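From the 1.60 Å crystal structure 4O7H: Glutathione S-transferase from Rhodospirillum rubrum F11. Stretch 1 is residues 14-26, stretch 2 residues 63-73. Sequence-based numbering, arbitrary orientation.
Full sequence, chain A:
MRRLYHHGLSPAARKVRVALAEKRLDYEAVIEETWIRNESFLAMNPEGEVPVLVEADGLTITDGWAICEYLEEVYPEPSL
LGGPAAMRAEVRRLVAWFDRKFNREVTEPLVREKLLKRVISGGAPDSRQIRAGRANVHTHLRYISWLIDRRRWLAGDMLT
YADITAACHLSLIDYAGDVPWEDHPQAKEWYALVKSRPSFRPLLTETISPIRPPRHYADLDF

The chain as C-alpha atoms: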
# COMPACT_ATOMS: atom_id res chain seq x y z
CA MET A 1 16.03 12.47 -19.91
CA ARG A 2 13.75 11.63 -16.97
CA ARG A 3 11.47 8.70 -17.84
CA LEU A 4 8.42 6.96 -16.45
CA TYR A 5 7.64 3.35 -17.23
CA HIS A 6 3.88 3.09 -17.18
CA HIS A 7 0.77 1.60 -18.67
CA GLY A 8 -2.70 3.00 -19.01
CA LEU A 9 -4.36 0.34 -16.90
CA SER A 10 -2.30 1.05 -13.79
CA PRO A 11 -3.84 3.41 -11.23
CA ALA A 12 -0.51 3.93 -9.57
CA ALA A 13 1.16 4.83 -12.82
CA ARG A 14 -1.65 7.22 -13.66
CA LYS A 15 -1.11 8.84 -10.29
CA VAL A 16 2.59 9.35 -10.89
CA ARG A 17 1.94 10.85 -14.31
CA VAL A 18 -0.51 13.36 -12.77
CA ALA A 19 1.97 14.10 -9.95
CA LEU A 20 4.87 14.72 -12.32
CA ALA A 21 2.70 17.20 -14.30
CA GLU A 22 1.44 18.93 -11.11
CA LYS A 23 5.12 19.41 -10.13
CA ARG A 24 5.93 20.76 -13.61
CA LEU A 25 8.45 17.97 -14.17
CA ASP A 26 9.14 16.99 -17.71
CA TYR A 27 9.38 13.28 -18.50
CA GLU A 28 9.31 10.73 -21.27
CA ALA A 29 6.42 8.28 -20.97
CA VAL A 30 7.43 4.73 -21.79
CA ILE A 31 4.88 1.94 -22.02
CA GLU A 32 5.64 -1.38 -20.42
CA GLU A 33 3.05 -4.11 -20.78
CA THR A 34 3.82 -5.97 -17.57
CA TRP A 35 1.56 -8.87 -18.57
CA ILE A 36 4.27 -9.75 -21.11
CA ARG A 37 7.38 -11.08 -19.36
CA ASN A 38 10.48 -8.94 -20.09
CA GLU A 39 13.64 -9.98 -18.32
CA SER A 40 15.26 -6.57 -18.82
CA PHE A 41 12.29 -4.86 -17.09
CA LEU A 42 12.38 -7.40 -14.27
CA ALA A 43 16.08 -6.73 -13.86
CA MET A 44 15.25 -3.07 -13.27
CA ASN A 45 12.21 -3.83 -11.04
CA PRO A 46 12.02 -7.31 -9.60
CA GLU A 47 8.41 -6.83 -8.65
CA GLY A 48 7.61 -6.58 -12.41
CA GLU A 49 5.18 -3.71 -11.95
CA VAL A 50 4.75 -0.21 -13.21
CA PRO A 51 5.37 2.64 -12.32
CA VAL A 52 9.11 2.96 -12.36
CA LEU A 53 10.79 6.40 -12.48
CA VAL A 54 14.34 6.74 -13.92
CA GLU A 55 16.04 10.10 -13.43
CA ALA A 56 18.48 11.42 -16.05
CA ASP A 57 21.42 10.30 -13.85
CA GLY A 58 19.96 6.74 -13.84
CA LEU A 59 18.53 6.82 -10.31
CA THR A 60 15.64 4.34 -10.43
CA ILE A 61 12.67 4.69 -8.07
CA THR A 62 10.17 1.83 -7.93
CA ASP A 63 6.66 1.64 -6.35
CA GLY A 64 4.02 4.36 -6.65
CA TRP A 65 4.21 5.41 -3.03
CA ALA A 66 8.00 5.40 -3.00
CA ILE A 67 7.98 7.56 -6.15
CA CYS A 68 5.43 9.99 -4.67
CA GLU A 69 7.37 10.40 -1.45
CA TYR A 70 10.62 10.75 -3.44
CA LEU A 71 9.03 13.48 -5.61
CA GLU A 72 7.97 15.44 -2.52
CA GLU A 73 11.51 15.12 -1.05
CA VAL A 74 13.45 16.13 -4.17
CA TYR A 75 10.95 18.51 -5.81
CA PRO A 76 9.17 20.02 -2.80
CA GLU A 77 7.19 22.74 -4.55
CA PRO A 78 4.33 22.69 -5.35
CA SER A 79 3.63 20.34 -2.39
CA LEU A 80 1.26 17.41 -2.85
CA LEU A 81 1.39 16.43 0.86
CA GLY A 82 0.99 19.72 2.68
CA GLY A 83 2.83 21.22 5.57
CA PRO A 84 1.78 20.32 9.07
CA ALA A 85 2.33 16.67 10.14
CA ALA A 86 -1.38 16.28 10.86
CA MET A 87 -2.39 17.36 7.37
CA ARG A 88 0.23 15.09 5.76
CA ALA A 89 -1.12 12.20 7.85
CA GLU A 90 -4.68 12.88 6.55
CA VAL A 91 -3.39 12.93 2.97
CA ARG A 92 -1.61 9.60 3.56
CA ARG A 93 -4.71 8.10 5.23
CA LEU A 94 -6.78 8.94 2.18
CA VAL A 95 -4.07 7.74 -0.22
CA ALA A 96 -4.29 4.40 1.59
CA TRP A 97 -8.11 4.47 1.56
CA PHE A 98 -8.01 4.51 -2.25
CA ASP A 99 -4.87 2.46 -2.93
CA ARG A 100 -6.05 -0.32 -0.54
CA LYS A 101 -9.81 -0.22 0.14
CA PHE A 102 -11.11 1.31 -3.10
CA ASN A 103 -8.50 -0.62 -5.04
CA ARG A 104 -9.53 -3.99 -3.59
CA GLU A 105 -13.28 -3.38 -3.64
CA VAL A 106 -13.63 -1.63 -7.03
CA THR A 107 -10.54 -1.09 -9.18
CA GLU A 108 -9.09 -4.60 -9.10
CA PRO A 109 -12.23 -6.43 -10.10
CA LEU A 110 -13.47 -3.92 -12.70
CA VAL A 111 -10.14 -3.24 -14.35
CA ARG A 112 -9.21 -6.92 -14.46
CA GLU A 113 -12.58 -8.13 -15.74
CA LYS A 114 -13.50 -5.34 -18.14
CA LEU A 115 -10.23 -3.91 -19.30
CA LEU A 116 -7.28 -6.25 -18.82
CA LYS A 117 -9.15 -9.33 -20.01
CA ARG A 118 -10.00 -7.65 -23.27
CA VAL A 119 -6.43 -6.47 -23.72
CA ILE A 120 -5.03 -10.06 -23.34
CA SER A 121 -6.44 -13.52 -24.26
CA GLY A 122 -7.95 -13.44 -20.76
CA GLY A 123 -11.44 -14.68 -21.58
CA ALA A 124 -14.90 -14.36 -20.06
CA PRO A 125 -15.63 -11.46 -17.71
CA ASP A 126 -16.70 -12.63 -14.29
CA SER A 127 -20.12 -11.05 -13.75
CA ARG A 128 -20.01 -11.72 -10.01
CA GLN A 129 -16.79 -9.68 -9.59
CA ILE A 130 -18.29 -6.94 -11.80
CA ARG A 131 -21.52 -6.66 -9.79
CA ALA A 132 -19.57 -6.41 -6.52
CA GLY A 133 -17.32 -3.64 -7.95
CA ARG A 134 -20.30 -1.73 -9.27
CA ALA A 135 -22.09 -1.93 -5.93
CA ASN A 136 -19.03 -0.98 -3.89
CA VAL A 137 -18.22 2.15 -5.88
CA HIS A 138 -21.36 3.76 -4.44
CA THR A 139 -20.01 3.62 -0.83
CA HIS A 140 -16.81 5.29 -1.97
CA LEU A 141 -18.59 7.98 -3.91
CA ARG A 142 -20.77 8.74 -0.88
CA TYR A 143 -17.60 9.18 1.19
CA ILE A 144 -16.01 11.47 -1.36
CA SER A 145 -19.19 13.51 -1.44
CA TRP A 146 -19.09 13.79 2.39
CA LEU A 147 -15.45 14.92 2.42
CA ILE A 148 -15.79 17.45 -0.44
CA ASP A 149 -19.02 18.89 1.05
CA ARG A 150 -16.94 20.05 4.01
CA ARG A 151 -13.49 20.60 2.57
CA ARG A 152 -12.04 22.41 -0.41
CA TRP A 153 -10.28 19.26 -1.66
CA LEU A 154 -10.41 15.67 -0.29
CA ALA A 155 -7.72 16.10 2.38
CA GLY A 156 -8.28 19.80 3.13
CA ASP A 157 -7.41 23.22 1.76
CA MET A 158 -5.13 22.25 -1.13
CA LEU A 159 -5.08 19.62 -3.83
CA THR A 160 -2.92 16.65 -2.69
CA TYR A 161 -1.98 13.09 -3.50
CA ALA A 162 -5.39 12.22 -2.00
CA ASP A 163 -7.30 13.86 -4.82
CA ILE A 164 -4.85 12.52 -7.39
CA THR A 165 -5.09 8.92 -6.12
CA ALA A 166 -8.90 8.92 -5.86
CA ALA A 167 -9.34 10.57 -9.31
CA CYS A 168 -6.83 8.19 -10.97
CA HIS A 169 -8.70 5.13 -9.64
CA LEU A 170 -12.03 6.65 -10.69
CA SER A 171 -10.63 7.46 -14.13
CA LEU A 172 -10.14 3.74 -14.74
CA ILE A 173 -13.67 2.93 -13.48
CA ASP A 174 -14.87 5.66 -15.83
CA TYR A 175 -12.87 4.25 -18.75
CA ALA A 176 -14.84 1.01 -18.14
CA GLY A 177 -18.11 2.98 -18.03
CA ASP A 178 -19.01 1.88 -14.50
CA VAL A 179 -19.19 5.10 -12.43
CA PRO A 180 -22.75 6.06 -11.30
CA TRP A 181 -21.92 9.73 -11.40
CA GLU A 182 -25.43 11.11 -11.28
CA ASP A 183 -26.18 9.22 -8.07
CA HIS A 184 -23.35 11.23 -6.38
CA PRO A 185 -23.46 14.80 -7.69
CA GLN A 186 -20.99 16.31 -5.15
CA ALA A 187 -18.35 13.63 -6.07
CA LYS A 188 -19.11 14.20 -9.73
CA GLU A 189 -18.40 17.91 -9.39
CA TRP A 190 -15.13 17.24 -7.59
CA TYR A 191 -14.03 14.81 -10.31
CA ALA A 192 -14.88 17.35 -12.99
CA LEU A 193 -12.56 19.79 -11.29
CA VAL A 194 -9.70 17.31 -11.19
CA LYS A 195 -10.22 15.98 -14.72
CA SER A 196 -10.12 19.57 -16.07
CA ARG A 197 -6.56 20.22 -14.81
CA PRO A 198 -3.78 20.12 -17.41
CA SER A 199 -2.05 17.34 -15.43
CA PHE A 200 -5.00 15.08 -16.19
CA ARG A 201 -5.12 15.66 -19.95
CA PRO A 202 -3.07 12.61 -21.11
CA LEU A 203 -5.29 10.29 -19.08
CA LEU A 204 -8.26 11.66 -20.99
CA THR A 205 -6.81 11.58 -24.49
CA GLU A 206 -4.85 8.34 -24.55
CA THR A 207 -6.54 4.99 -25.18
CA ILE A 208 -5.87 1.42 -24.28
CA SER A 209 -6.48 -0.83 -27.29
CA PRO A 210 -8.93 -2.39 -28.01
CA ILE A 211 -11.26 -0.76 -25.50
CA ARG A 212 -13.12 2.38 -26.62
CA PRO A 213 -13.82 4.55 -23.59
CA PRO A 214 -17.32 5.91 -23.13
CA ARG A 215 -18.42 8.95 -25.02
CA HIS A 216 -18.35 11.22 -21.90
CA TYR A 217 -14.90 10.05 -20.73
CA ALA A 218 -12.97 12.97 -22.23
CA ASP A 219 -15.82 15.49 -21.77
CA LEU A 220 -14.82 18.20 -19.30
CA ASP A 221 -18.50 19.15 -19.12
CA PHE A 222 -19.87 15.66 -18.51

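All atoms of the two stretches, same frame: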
# COMPACT_ATOMS: atom_id res chain seq x y z
N ARG A 14 -0.89 6.01 -13.37
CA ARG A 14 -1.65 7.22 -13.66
C ARG A 14 -1.36 8.27 -12.63
O ARG A 14 -1.13 9.45 -12.97
CB ARG A 14 -3.14 6.92 -13.76
CG ARG A 14 -3.58 6.14 -15.00
CD ARG A 14 -5.12 6.03 -15.12
NE ARG A 14 -5.42 5.44 -16.42
CZ ARG A 14 -6.39 5.82 -17.24
NH1 ARG A 14 -7.28 6.71 -16.88
NH2 ARG A 14 -6.44 5.28 -18.45
N LYS A 15 -1.40 7.89 -11.37
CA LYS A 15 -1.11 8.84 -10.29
C LYS A 15 0.23 9.52 -10.43
O LYS A 15 0.35 10.73 -10.26
CB LYS A 15 -1.26 8.20 -8.91
CG LYS A 15 -0.52 9.02 -7.85
CD LYS A 15 -0.96 8.71 -6.48
CE LYS A 15 -0.65 7.33 -6.09
NZ LYS A 15 -1.08 7.20 -4.68
N VAL A 16 1.28 8.76 -10.74
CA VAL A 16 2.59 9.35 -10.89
C VAL A 16 2.65 10.32 -12.09
O VAL A 16 3.22 11.40 -11.99
CB VAL A 16 3.68 8.27 -10.95
CG1 VAL A 16 5.04 8.88 -11.22
CG2 VAL A 16 3.79 7.51 -9.61
N ARG A 17 1.99 9.98 -13.19
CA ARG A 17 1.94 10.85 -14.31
C ARG A 17 1.29 12.20 -13.93
O ARG A 17 1.78 13.26 -14.30
CB ARG A 17 1.14 10.27 -15.49
CG ARG A 17 1.77 9.05 -16.12
CD ARG A 17 1.00 8.67 -17.36
NE ARG A 17 1.36 9.58 -18.47
CZ ARG A 17 0.84 9.45 -19.69
NH1 ARG A 17 -0.07 8.52 -19.93
NH2 ARG A 17 1.27 10.22 -20.69
N VAL A 18 0.16 12.13 -13.24
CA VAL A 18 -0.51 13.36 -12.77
C VAL A 18 0.39 14.14 -11.83
O VAL A 18 0.52 15.39 -11.94
CB VAL A 18 -1.89 13.05 -12.17
CG1 VAL A 18 -2.50 14.33 -11.56
CG2 VAL A 18 -2.81 12.39 -13.20
N ALA A 19 1.06 13.44 -10.91
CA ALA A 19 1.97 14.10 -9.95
C ALA A 19 3.14 14.82 -10.64
O ALA A 19 3.48 15.94 -10.32
CB ALA A 19 2.48 13.07 -8.94
N LEU A 20 3.77 14.15 -11.61
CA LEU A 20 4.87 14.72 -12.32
C LEU A 20 4.43 16.05 -12.99
O LEU A 20 5.13 17.07 -12.94
CB LEU A 20 5.35 13.72 -13.38
CG LEU A 20 6.20 12.57 -12.81
CD1 LEU A 20 6.30 11.48 -13.88
CD2 LEU A 20 7.57 13.03 -12.36
N ALA A 21 3.26 16.01 -13.62
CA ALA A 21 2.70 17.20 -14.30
C ALA A 21 2.36 18.32 -13.29
O ALA A 21 2.61 19.50 -13.54
CB ALA A 21 1.51 16.84 -15.15
N GLU A 22 1.76 17.96 -12.16
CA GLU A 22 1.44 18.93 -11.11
C GLU A 22 2.71 19.60 -10.61
O GLU A 22 2.71 20.81 -10.34
CB GLU A 22 0.73 18.26 -9.95
CG GLU A 22 -0.73 17.93 -10.23
CD GLU A 22 -1.64 19.13 -10.36
OE1 GLU A 22 -1.41 20.12 -9.62
OE2 GLU A 22 -2.57 19.08 -11.20
N LYS A 23 3.82 18.86 -10.60
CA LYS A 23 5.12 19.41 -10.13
C LYS A 23 5.91 20.07 -11.26
O LYS A 23 7.04 20.51 -11.08
CB LYS A 23 5.93 18.33 -9.45
CG LYS A 23 5.31 18.01 -8.09
CD LYS A 23 6.12 17.05 -7.27
CE LYS A 23 5.57 16.97 -5.87
NZ LYS A 23 6.04 18.05 -4.98
N ARG A 24 5.30 20.14 -12.44
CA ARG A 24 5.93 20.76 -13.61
C ARG A 24 7.26 20.08 -13.98
O ARG A 24 8.27 20.73 -14.35
CB ARG A 24 6.13 22.24 -13.37
CG ARG A 24 4.89 23.04 -13.70
CD ARG A 24 3.71 22.81 -12.80
NE ARG A 24 2.59 23.76 -13.07
CZ ARG A 24 1.52 23.87 -12.30
NH1 ARG A 24 0.55 24.77 -12.56
NH2 ARG A 24 1.38 23.06 -11.26
N LEU A 25 7.28 18.76 -13.86
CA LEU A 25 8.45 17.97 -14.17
C LEU A 25 8.30 17.31 -15.49
O LEU A 25 7.38 16.51 -15.70
CB LEU A 25 8.69 16.92 -13.07
CG LEU A 25 8.84 17.47 -11.67
CD1 LEU A 25 8.89 16.34 -10.67
CD2 LEU A 25 10.15 18.27 -11.61
N ASP A 26 9.20 17.60 -16.41
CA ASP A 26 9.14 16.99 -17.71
C ASP A 26 9.58 15.50 -17.61
O ASP A 26 10.42 15.16 -16.81
CB ASP A 26 10.08 17.72 -18.66
CG ASP A 26 9.67 19.17 -18.88
OD1 ASP A 26 8.46 19.47 -18.90
OD2 ASP A 26 10.58 20.01 -19.03
N ASP A 63 7.85 1.65 -7.20
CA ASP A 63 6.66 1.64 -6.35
C ASP A 63 6.04 3.03 -6.35
O ASP A 63 6.72 4.03 -6.16
CB ASP A 63 6.89 1.25 -4.87
CG ASP A 63 5.63 1.40 -4.05
OD1 ASP A 63 4.68 0.64 -4.28
OD2 ASP A 63 5.59 2.27 -3.17
N GLY A 64 4.73 3.08 -6.60
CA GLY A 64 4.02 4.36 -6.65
C GLY A 64 4.23 5.22 -5.41
O GLY A 64 4.44 6.44 -5.51
N TRP A 65 4.09 4.65 -4.22
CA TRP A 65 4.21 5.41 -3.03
C TRP A 65 5.64 5.89 -2.87
O TRP A 65 5.90 7.07 -2.56
CB TRP A 65 3.78 4.64 -1.79
CG TRP A 65 2.33 4.39 -1.64
CD1 TRP A 65 1.31 4.72 -2.49
CD2 TRP A 65 1.70 3.64 -0.55
NE1 TRP A 65 0.08 4.24 -1.98
CE2 TRP A 65 0.31 3.57 -0.82
CE3 TRP A 65 2.21 2.99 0.61
CZ2 TRP A 65 -0.59 2.94 0.06
CZ3 TRP A 65 1.35 2.42 1.45
CH2 TRP A 65 -0.04 2.36 1.18
N ALA A 66 6.62 4.99 -3.07
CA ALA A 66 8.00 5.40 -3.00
C ALA A 66 8.31 6.55 -3.95
O ALA A 66 9.01 7.50 -3.61
CB ALA A 66 8.92 4.24 -3.34
N ILE A 67 7.78 6.47 -5.18
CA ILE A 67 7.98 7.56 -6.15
C ILE A 67 7.34 8.86 -5.66
O ILE A 67 7.96 9.91 -5.71
CB ILE A 67 7.45 7.19 -7.56
CG1 ILE A 67 8.29 6.05 -8.16
CG2 ILE A 67 7.45 8.41 -8.44
CD1 ILE A 67 7.61 5.39 -9.35
N CYS A 68 6.11 8.79 -5.17
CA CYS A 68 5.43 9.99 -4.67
C CYS A 68 6.15 10.63 -3.51
O CYS A 68 6.33 11.88 -3.47
CB CYS A 68 3.99 9.67 -4.34
SG CYS A 68 2.97 9.39 -5.83
N GLU A 69 6.66 9.83 -2.59
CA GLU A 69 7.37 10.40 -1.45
C GLU A 69 8.72 10.96 -1.91
O GLU A 69 9.12 12.04 -1.46
CB GLU A 69 7.58 9.36 -0.37
CG GLU A 69 6.31 8.84 0.25
CD GLU A 69 5.62 9.86 1.12
OE1 GLU A 69 6.27 10.79 1.63
OE2 GLU A 69 4.40 9.71 1.27
N TYR A 70 9.37 10.28 -2.85
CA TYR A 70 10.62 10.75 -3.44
C TYR A 70 10.36 12.08 -4.13
O TYR A 70 11.16 13.04 -3.97
CB TYR A 70 11.12 9.74 -4.46
CG TYR A 70 12.23 10.25 -5.34
CD1 TYR A 70 13.56 10.20 -4.93
CD2 TYR A 70 11.94 10.77 -6.59
CE1 TYR A 70 14.60 10.67 -5.76
CE2 TYR A 70 12.99 11.25 -7.42
CZ TYR A 70 14.27 11.21 -6.99
OH TYR A 70 15.31 11.71 -7.82
N LEU A 71 9.30 12.20 -4.91
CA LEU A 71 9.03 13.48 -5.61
C LEU A 71 8.85 14.64 -4.62
O LEU A 71 9.32 15.76 -4.89
CB LEU A 71 7.85 13.40 -6.57
CG LEU A 71 7.98 12.47 -7.75
CD1 LEU A 71 6.66 12.42 -8.49
CD2 LEU A 71 9.17 12.86 -8.66
N GLU A 72 8.21 14.38 -3.48
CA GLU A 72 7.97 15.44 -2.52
C GLU A 72 9.29 15.82 -1.83
O GLU A 72 9.48 16.98 -1.43
CB GLU A 72 6.88 15.02 -1.52
CG GLU A 72 6.42 16.12 -0.57
CD GLU A 72 5.37 17.06 -1.14
OE1 GLU A 72 5.02 16.99 -2.35
OE2 GLU A 72 4.88 17.90 -0.30
N GLU A 73 10.20 14.88 -1.69
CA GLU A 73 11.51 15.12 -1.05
C GLU A 73 12.42 15.91 -1.97
O GLU A 73 13.15 16.83 -1.52
CB GLU A 73 12.17 13.80 -0.65
CG GLU A 73 11.51 13.15 0.55
CD GLU A 73 11.99 11.73 0.82
OE1 GLU A 73 13.02 11.31 0.28
OE2 GLU A 73 11.30 11.09 1.65

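Two helices that run side by side in the same direction can be joined by apolar side chains along most of their length and by a charged pair near one end, and this glutathione S-transferase offers a compact example. Helix 14-22 and helix 64-73 lie nearly parallel, their N-to-C directions 10° apart and their axes 10.0 Å apart at closest approach. The backbones come close where Gly64, which has no side chain, faces Val16: their CA atoms are 6.7 Å apart. The second helix is capped by Asp63, whose OD2 accepts from Ala66 N at 2.9 Å; the first ends in a Schellman motif, with Arg24 at positive phi.

Between the helices, Val16 CG1 meets Ile67 CG2 at 3.7 Å, while the aliphatic part of Lys15 lies against Cys68, CD to SG 4.0 Å. Further along, Leu71 is the centre of the contact. Its CD1 lies 4.0 Å from Leu20 CD2 and 4.3 Å from Ala19 CB, and its CD2 is 4.0 Å from Leu25 CD1, beyond the helix end. Lys23 combines both chemistries: its CD packs 4.1 Å from Leu71 CB, and its NZ reaches Glu72 OE1 at 3.0 Å, a hydrogen-bonded salt bridge that pairs opposite charges beside the apolar cluster.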